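Local atomic coordinates of T-cell surface glycoprotein CD1A1 antigen (Gallus gallus, PDB entry 3JVG), a protein that probably presents lipid antigens to T cells, as other CD1 molecules do, from a groove formed by its MHC class I-like domain. Residues V90-I95 and D110-G115. Numbering follows the deposited sequence. Where two conformers were deposited one is given.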
loop_
_atom_site.group_PDB
_atom_site.type_symbol
_atom_site.label_atom_id
_atom_site.label_comp_id
_atom_site.label_asym_id
_atom_site.label_seq_id
_atom_site.Cartn_x
_atom_site.Cartn_y
_atom_site.Cartn_z
ATOM N N VAL A 90 -5.361 14.863 10.764
ATOM C CA VAL A 90 -4.674 13.605 10.784
ATOM C C VAL A 90 -3.158 13.728 10.814
ATOM O O VAL A 90 -2.562 14.559 10.080
ATOM C CB VAL A 90 -5.306 12.498 9.778
ATOM C CG1 VAL A 90 -6.518 12.962 9.019
ATOM C CG2 VAL A 90 -4.288 11.649 8.968
ATOM N N PHE A 91 -2.568 12.940 11.695
ATOM C CA PHE A 91 -1.137 12.740 11.731
ATOM C C PHE A 91 -0.840 11.331 11.279
ATOM O O PHE A 91 -1.661 10.422 11.502
ATOM C CB PHE A 91 -0.568 12.955 13.117
ATOM C CG PHE A 91 -0.295 14.361 13.447
ATOM C CD1 PHE A 91 -1.267 15.133 14.061
ATOM C CD2 PHE A 91 0.943 14.918 13.156
ATOM C CE1 PHE A 91 -1.024 16.509 14.387
ATOM C CE2 PHE A 91 1.253 16.260 13.483
ATOM C CZ PHE A 91 0.258 17.076 14.104
ATOM N N GLN A 92 0.309 11.191 10.617
ATOM C CA GLN A 92 0.897 9.920 10.286
ATOM C C GLN A 92 2.389 9.850 10.647
ATOM O O GLN A 92 3.101 10.904 10.693
ATOM C CB GLN A 92 0.665 9.618 8.787
ATOM C CG GLN A 92 -0.804 9.646 8.344
ATOM C CD GLN A 92 -0.926 9.928 6.848
ATOM O OE1 GLN A 92 -1.057 11.087 6.463
ATOM N NE2 GLN A 92 -0.754 8.889 6.004
ATOM N N SER A 93 2.863 8.625 10.917
ATOM C CA SER A 93 4.304 8.356 11.043
ATOM C C SER A 93 4.699 7.212 10.175
ATOM O O SER A 93 3.939 6.261 10.062
ATOM C CB SER A 93 4.763 7.895 12.455
ATOM O OG SER A 93 4.071 8.484 13.482
ATOM N N SER A 94 5.936 7.266 9.675
ATOM C CA SER A 94 6.560 6.184 8.904
ATOM C C SER A 94 7.937 6.068 9.521
ATOM O O SER A 94 8.692 7.061 9.547
ATOM C CB SER A 94 6.642 6.591 7.447
ATOM O OG SER A 94 7.244 5.616 6.611
ATOM N N ILE A 95 8.277 4.878 10.055
ATOM C CA ILE A 95 9.501 4.741 10.820
ATOM C C ILE A 95 10.147 3.436 10.456
ATOM O O ILE A 95 9.444 2.396 10.422
ATOM C CB ILE A 95 9.204 4.696 12.359
ATOM C CG1 ILE A 95 8.343 5.891 12.803
ATOM C CG2 ILE A 95 10.501 4.797 13.158
ATOM C CD1 ILE A 95 8.042 5.882 14.353
ATOM N N ASP A 110 9.738 9.892 9.803
ATOM C CA ASP A 110 8.998 11.021 9.299
ATOM C C ASP A 110 7.603 11.064 9.930
ATOM O O ASP A 110 6.935 10.018 10.130
ATOM C CB ASP A 110 8.829 10.936 7.778
ATOM C CG ASP A 110 10.155 11.049 7.035
ATOM O OD1 ASP A 110 10.812 10.020 6.855
ATOM O OD2 ASP A 110 10.512 12.174 6.579
ATOM N N ILE A 111 7.179 12.281 10.233
ATOM C CA ILE A 111 5.832 12.571 10.623
ATOM C C ILE A 111 5.143 13.451 9.581
ATOM O O ILE A 111 5.714 14.433 9.049
ATOM C CB ILE A 111 5.822 13.119 12.023
ATOM C CG1 ILE A 111 6.451 12.025 12.959
ATOM C CG2 ILE A 111 4.433 13.534 12.419
ATOM C CD1 ILE A 111 6.819 12.487 14.294
ATOM N N ALA A 112 3.919 13.034 9.237
ATOM C CA ALA A 112 3.132 13.829 8.354
ATOM C C ALA A 112 1.963 14.476 9.096
ATOM O O ALA A 112 1.474 13.982 10.145
ATOM C CB ALA A 112 2.641 13.004 7.128
ATOM N N TYR A 113 1.519 15.579 8.500
ATOM C CA TYR A 113 0.409 16.348 9.029
ATOM C C TYR A 113 -0.377 16.816 7.845
ATOM O O TYR A 113 0.178 17.351 6.887
ATOM C CB TYR A 113 0.891 17.530 9.888
ATOM C CG TYR A 113 -0.226 18.458 10.253
ATOM C CD1 TYR A 113 -1.315 18.015 11.052
ATOM C CD2 TYR A 113 -0.240 19.760 9.763
ATOM C CE1 TYR A 113 -2.359 18.870 11.371
ATOM C CE2 TYR A 113 -1.296 20.644 10.057
ATOM C CZ TYR A 113 -2.348 20.197 10.861
ATOM O OH TYR A 113 -3.346 21.094 11.135
ATOM N N GLU A 114 -1.677 16.593 7.910
ATOM C CA GLU A 114 -2.591 16.779 6.795
ATOM C C GLU A 114 -1.980 16.232 5.516
ATOM O O GLU A 114 -2.007 16.902 4.509
ATOM C CB GLU A 114 -3.039 18.249 6.643
ATOM C CG GLU A 114 -4.096 18.749 7.735
ATOM C CD GLU A 114 -5.454 17.875 7.849
ATOM O OE1 GLU A 114 -6.548 18.500 7.569
ATOM O OE2 GLU A 114 -5.457 16.627 8.226
ATOM N N GLY A 115 -1.417 15.017 5.560
ATOM C CA GLY A 115 -0.898 14.370 4.343
ATOM C C GLY A 115 0.367 14.955 3.724
ATOM O O GLY A 115 0.656 14.692 2.573
HETATM O O HOH W 1 -1.314 13.575 7.821
#
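Gln-92 and Ala-112, and next along Ser-94 and Asp-110, form hydrogen-bonded pairs of two antiparallel strands, while Phe-91–Tyr-113 and Ser-93–Ile-111 are the non-hydrogen-bonded pairs. The shortest of these bonds runs from Ala-112 N to Gln-92 O (2.7 Å).

On the face of Phe-91, Ser-93, Ile-111 and Tyr-113, the two aromatic rings meet obliquely, their planes 36° apart. Tyr-113 CD1 lies over one face of the Phe-91 ring, offset toward its rim and 3.6 Å from Phe-91 CZ. Tyr-113 CG stands anti to its backbone N (chi1 171°), beside the carbonyl carbon. At the edge of the Phe-91 ring, Ile-111 CG2 approaches CD2 at 3.8 Å, so a flat ring serves both neighbours, one by its face and one by its rim. Ser-93 is small enough to sit beneath helix 58-82, and its buried hydroxyl is satisfied by hydrogen bonds with Tyr-71 and His-12.

After Tyr-113 the strand ends and the chain turns. Glu-114 N still bonds to Val-90 O, and in one of two conformers the bent side chain of Glu-114 reaches back, its OE2 accepting from Val-90 N (3.1 Å) from above the carboxylate plane; a long acidic side chain thus probably stands in for a backbone acceptor. One water donates to Val-90 O and Gln-92 OE1 and accepts from Gly-115 N (2.7 Å), tying the turn to the strand. Gly-115 suits its positive phi (71°).

The pair belongs to the hairpin of strands 89-99 and 105-113 in the MHC-like sheet, flanked by strands 6-18 and 116-122. Gln-92 and Ala-112 face the chain of another protein, whose backbone bonds to Gln-92 NE2, and Asp-110 forms a salt bridge with Arg-120. On the other face, Phe-91, Ser-93 and Ile-111 pack against helix 58-82, at Val-79 and Phe-75.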